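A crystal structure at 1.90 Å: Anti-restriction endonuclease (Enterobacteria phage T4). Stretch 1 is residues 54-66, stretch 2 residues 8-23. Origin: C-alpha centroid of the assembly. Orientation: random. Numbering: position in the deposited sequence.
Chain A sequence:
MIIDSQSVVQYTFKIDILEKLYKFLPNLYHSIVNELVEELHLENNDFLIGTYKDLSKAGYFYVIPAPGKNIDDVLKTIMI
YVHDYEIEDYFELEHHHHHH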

# COMPACT_ATOMS: atom_id res chain seq x y z
N ASP A 54 0.69 -5.51 19.26
CA ASP A 54 0.00 -5.69 20.53
C ASP A 54 -1.14 -6.68 20.42
O ASP A 54 -2.12 -6.49 19.63
CB ASP A 54 -0.62 -4.37 21.04
CG ASP A 54 0.42 -3.35 21.52
OD1 ASP A 54 1.55 -3.74 21.84
OD2 ASP A 54 0.08 -2.12 21.59
N LEU A 55 -1.11 -7.72 21.25
CA LEU A 55 -2.20 -8.66 21.22
C LEU A 55 -3.42 -7.96 21.82
O LEU A 55 -4.54 -8.35 21.56
CB LEU A 55 -1.87 -9.90 22.07
CG LEU A 55 -0.83 -10.80 21.38
CD1 LEU A 55 -0.48 -11.98 22.31
CD2 LEU A 55 -1.39 -11.32 20.10
N SER A 56 -3.23 -6.93 22.63
CA SER A 56 -4.45 -6.28 23.20
C SER A 56 -5.27 -5.62 22.02
O SER A 56 -6.46 -5.27 22.19
CB SER A 56 -4.05 -5.19 24.20
OG SER A 56 -3.08 -4.29 23.64
N LYS A 57 -4.61 -5.49 20.87
CA LYS A 57 -5.24 -4.92 19.69
C LYS A 57 -5.59 -5.97 18.67
O LYS A 57 -5.83 -5.62 17.48
CB LYS A 57 -4.31 -3.92 19.05
CG LYS A 57 -4.08 -2.68 19.92
CD LYS A 57 -3.07 -1.77 19.18
CE LYS A 57 -2.78 -0.46 19.96
NZ LYS A 57 -2.56 -0.68 21.43
N ALA A 58 -5.63 -7.24 19.10
CA ALA A 58 -6.00 -8.29 18.14
C ALA A 58 -7.39 -7.90 17.59
O ALA A 58 -8.23 -7.38 18.34
CB ALA A 58 -6.06 -9.66 18.83
N GLY A 59 -7.65 -8.21 16.32
CA GLY A 59 -8.93 -7.78 15.75
C GLY A 59 -8.93 -6.34 15.23
O GLY A 59 -9.93 -5.91 14.59
N TYR A 60 -7.89 -5.55 15.51
CA TYR A 60 -7.79 -4.18 15.00
C TYR A 60 -6.77 -4.21 13.88
O TYR A 60 -5.79 -4.94 13.96
CB TYR A 60 -7.21 -3.18 15.99
CG TYR A 60 -7.83 -3.04 17.35
CD1 TYR A 60 -8.96 -3.78 17.75
CD2 TYR A 60 -7.28 -2.15 18.25
CE1 TYR A 60 -9.51 -3.60 19.03
CE2 TYR A 60 -7.81 -1.97 19.50
CZ TYR A 60 -8.92 -2.70 19.87
OH TYR A 60 -9.42 -2.44 21.12
N PHE A 61 -6.96 -3.35 12.87
CA PHE A 61 -6.04 -3.28 11.70
C PHE A 61 -5.64 -1.86 11.43
O PHE A 61 -6.47 -0.96 11.66
CB PHE A 61 -6.75 -3.83 10.47
CG PHE A 61 -7.06 -5.27 10.59
CD1 PHE A 61 -6.18 -6.21 10.08
CD2 PHE A 61 -8.16 -5.69 11.35
CE1 PHE A 61 -6.38 -7.57 10.32
CE2 PHE A 61 -8.38 -7.05 11.62
CZ PHE A 61 -7.47 -8.00 11.10
N TYR A 62 -4.41 -1.62 11.01
CA TYR A 62 -4.08 -0.24 10.64
C TYR A 62 -4.51 -0.20 9.18
O TYR A 62 -4.49 -1.23 8.49
CB TYR A 62 -2.59 0.12 10.80
CG TYR A 62 -1.59 -0.71 9.99
CD1 TYR A 62 -1.45 -0.51 8.63
CD2 TYR A 62 -0.79 -1.68 10.61
CE1 TYR A 62 -0.54 -1.25 7.87
CE2 TYR A 62 0.12 -2.45 9.89
CZ TYR A 62 0.25 -2.23 8.51
OH TYR A 62 1.10 -2.95 7.71
N VAL A 63 -4.95 0.98 8.71
CA VAL A 63 -5.41 1.09 7.32
C VAL A 63 -4.89 2.44 6.80
O VAL A 63 -5.07 3.46 7.48
CB VAL A 63 -6.94 1.07 7.24
CG1 VAL A 63 -7.39 1.24 5.80
CG2 VAL A 63 -7.48 -0.25 7.74
N ILE A 64 -4.18 2.41 5.68
CA ILE A 64 -3.64 3.61 5.05
C ILE A 64 -4.07 3.61 3.58
O ILE A 64 -3.56 2.83 2.76
CB ILE A 64 -2.10 3.66 5.12
CG1 ILE A 64 -1.65 3.56 6.58
CG2 ILE A 64 -1.57 5.04 4.59
CD1 ILE A 64 -0.17 3.16 6.73
N PRO A 65 -5.04 4.48 3.23
CA PRO A 65 -5.55 4.59 1.86
C PRO A 65 -4.58 5.41 1.04
O PRO A 65 -3.87 6.27 1.59
CB PRO A 65 -6.90 5.31 2.07
CG PRO A 65 -6.57 6.26 3.17
CD PRO A 65 -5.76 5.38 4.14
N ALA A 66 -4.49 5.10 -0.26
CA ALA A 66 -3.57 5.85 -1.15
C ALA A 66 -4.21 7.24 -1.34
O ALA A 66 -5.41 7.38 -1.14
CB ALA A 66 -3.44 5.14 -2.52
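Stretch 2 (8-23) VVQYTFKIDILEKLYK

How does stretch 2 run along stretch 1? Its strand, 8-14, lies antiparallel beside strand 60-65, with an angle of 149° between their directions and a closest axial approach of 4.4 Å. Tyr60 pairs with Lys14, Phe61 with Phe13, Tyr62 with Thr12 and Val63 with Tyr11. After Ile15, the N-cap, the chain turns into helix 16-23.

What holds the backbones together? Two reciprocal pairs of hydrogen bonds do: Tyr11 N to Val63 O and Val63 N to Tyr11 O, both 2.7 Å, then Phe13 N to Phe61 O at 2.9 Å and Phe61 N to Phe13 O at 2.8 Å. Ile15 N extends the ladder to Gly59 O at 2.8 Å.

Why does the helix come so close to Gly59? This residue, inside the type II turn 57-60, has no side chain, so its CA lies 3.7 Å from Glu19 N; an ideal CB would clash with Glu19 CA at 2.5 Å.

Where do side chains pack? On one face, Phe61 CD2 meets Ile15 CD1 at 3.5 Å, and Val63 CG2 reaches Phe13 CB at 4.0 Å. On the other, Tyr60 CE1 approaches Lys14 CD at 3.7 Å. Beyond the strands, Ala58 CB sits over the Tyr22 ring face, 3.4 Å from Tyr22 CG, a CH-pi contact.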

# COMPACT_ATOMS: atom_id res chain seq x y z
N VAL A 8 0.04 11.91 6.36
CA VAL A 8 -1.12 11.28 5.75
C VAL A 8 -1.82 10.54 6.91
O VAL A 8 -1.23 10.32 7.96
CB VAL A 8 -0.66 10.32 4.60
CG1 VAL A 8 0.37 9.34 5.11
CG2 VAL A 8 -1.85 9.60 3.98
N VAL A 9 -3.07 10.16 6.76
CA VAL A 9 -3.74 9.51 7.86
C VAL A 9 -3.64 7.99 7.87
O VAL A 9 -3.78 7.35 6.84
CB VAL A 9 -5.24 9.90 7.87
CG1 VAL A 9 -5.94 9.28 9.08
CG2 VAL A 9 -5.35 11.46 7.93
N GLN A 10 -3.38 7.41 9.05
CA GLN A 10 -3.36 5.94 9.20
C GLN A 10 -4.56 5.66 10.14
O GLN A 10 -4.60 6.20 11.24
CB GLN A 10 -2.07 5.47 9.88
CG GLN A 10 -2.17 4.02 10.41
CD GLN A 10 -0.85 3.49 11.01
OE1 GLN A 10 -0.85 2.80 12.06
NE2 GLN A 10 0.27 3.77 10.35
N TYR A 11 -5.53 4.85 9.71
CA TYR A 11 -6.70 4.60 10.53
C TYR A 11 -6.56 3.29 11.31
O TYR A 11 -5.84 2.41 10.86
CB TYR A 11 -7.94 4.45 9.64
CG TYR A 11 -8.28 5.69 8.88
CD1 TYR A 11 -9.06 6.68 9.46
CD2 TYR A 11 -7.73 5.94 7.62
CE1 TYR A 11 -9.29 7.90 8.80
CE2 TYR A 11 -7.96 7.16 6.96
CZ TYR A 11 -8.74 8.13 7.58
OH TYR A 11 -8.93 9.39 7.01
N THR A 12 -7.24 3.21 12.46
CA THR A 12 -7.29 1.97 13.23
C THR A 12 -8.72 1.53 13.05
O THR A 12 -9.67 2.21 13.46
CB THR A 12 -7.00 2.20 14.70
OG1 THR A 12 -5.65 2.59 14.85
CG2 THR A 12 -7.23 0.93 15.49
N PHE A 13 -8.88 0.41 12.36
CA PHE A 13 -10.20 -0.12 12.08
C PHE A 13 -10.39 -1.35 12.98
O PHE A 13 -9.59 -2.28 12.91
CB PHE A 13 -10.25 -0.54 10.61
CG PHE A 13 -11.60 -0.99 10.16
CD1 PHE A 13 -11.76 -2.18 9.46
CD2 PHE A 13 -12.74 -0.21 10.42
CE1 PHE A 13 -13.00 -2.61 9.02
CE2 PHE A 13 -14.01 -0.61 9.99
CZ PHE A 13 -14.16 -1.82 9.28
N LYS A 14 -11.42 -1.35 13.82
CA LYS A 14 -11.69 -2.49 14.70
C LYS A 14 -12.68 -3.38 14.03
O LYS A 14 -13.73 -2.92 13.58
CB LYS A 14 -12.27 -2.01 16.02
CG LYS A 14 -12.63 -3.11 17.03
CD LYS A 14 -12.91 -2.40 18.39
CE LYS A 14 -13.68 -3.27 19.33
NZ LYS A 14 -14.17 -2.46 20.46
N ILE A 15 -12.36 -4.66 13.93
CA ILE A 15 -13.28 -5.57 13.31
C ILE A 15 -13.76 -6.42 14.45
O ILE A 15 -13.08 -7.37 14.89
CB ILE A 15 -12.60 -6.36 12.18
CG1 ILE A 15 -12.07 -5.39 11.13
CG2 ILE A 15 -13.58 -7.30 11.54
CD1 ILE A 15 -11.33 -6.07 9.96
N ASP A 16 -14.92 -6.05 14.99
CA ASP A 16 -15.49 -6.78 16.13
C ASP A 16 -15.51 -8.33 16.05
O ASP A 16 -15.08 -9.01 17.00
CB ASP A 16 -16.92 -6.32 16.39
CG ASP A 16 -17.04 -4.81 16.76
OD1 ASP A 16 -16.02 -4.13 17.12
OD2 ASP A 16 -18.20 -4.32 16.70
N ILE A 17 -16.06 -8.88 14.97
CA ILE A 17 -16.16 -10.32 14.91
C ILE A 17 -14.78 -11.01 14.93
O ILE A 17 -14.66 -12.14 15.42
CB ILE A 17 -16.99 -10.80 13.70
CG1 ILE A 17 -17.51 -12.19 13.98
CG2 ILE A 17 -16.16 -10.79 12.39
CD1 ILE A 17 -18.67 -12.64 13.04
N LEU A 18 -13.75 -10.32 14.43
CA LEU A 18 -12.39 -10.94 14.44
C LEU A 18 -11.81 -10.83 15.81
O LEU A 18 -11.10 -11.76 16.26
CB LEU A 18 -11.43 -10.28 13.43
CG LEU A 18 -11.65 -10.81 11.99
CD1 LEU A 18 -10.86 -9.89 11.01
CD2 LEU A 18 -11.23 -12.32 11.86
N GLU A 19 -12.06 -9.69 16.48
CA GLU A 19 -11.56 -9.56 17.85
C GLU A 19 -12.20 -10.66 18.71
O GLU A 19 -11.53 -11.29 19.54
CB GLU A 19 -11.93 -8.20 18.46
CG GLU A 19 -11.57 -8.10 19.94
CD GLU A 19 -11.93 -6.74 20.53
OE1 GLU A 19 -13.10 -6.32 20.28
OE2 GLU A 19 -11.06 -6.14 21.21
N LYS A 20 -13.50 -10.92 18.54
CA LYS A 20 -14.13 -11.97 19.30
C LYS A 20 -13.59 -13.36 18.95
O LYS A 20 -13.52 -14.23 19.83
CB LYS A 20 -15.64 -11.97 19.10
CG LYS A 20 -16.34 -11.00 19.99
CD LYS A 20 -17.77 -10.77 19.51
CE LYS A 20 -18.64 -10.30 20.68
NZ LYS A 20 -18.79 -11.38 21.76
N LEU A 21 -13.29 -13.60 17.67
CA LEU A 21 -12.74 -14.90 17.28
C LEU A 21 -11.38 -15.11 17.97
O LEU A 21 -11.06 -16.23 18.46
CB LEU A 21 -12.55 -14.97 15.76
CG LEU A 21 -12.01 -16.34 15.30
CD1 LEU A 21 -13.06 -17.38 15.52
CD2 LEU A 21 -11.61 -16.28 13.83
N TYR A 22 -10.57 -14.06 18.01
CA TYR A 22 -9.28 -14.15 18.66
C TYR A 22 -9.41 -14.59 20.12
O TYR A 22 -8.57 -15.34 20.66
CB TYR A 22 -8.55 -12.81 18.63
CG TYR A 22 -7.37 -12.74 19.59
CD1 TYR A 22 -6.11 -13.30 19.26
CD2 TYR A 22 -7.50 -12.15 20.82
CE1 TYR A 22 -5.04 -13.27 20.18
CE2 TYR A 22 -6.44 -12.10 21.74
CZ TYR A 22 -5.21 -12.67 21.42
OH TYR A 22 -4.15 -12.65 22.35
N LYS A 23 -10.44 -14.08 20.80
CA LYS A 23 -10.64 -14.40 22.22
C LYS A 23 -11.00 -15.86 22.47
O LYS A 23 -10.76 -16.38 23.52
CB LYS A 23 -11.78 -13.52 22.80
CG LYS A 23 -11.38 -12.01 22.79
CD LYS A 23 -12.58 -11.09 23.10
CE LYS A 23 -13.04 -11.16 24.54
NZ LYS A 23 -14.42 -10.53 24.71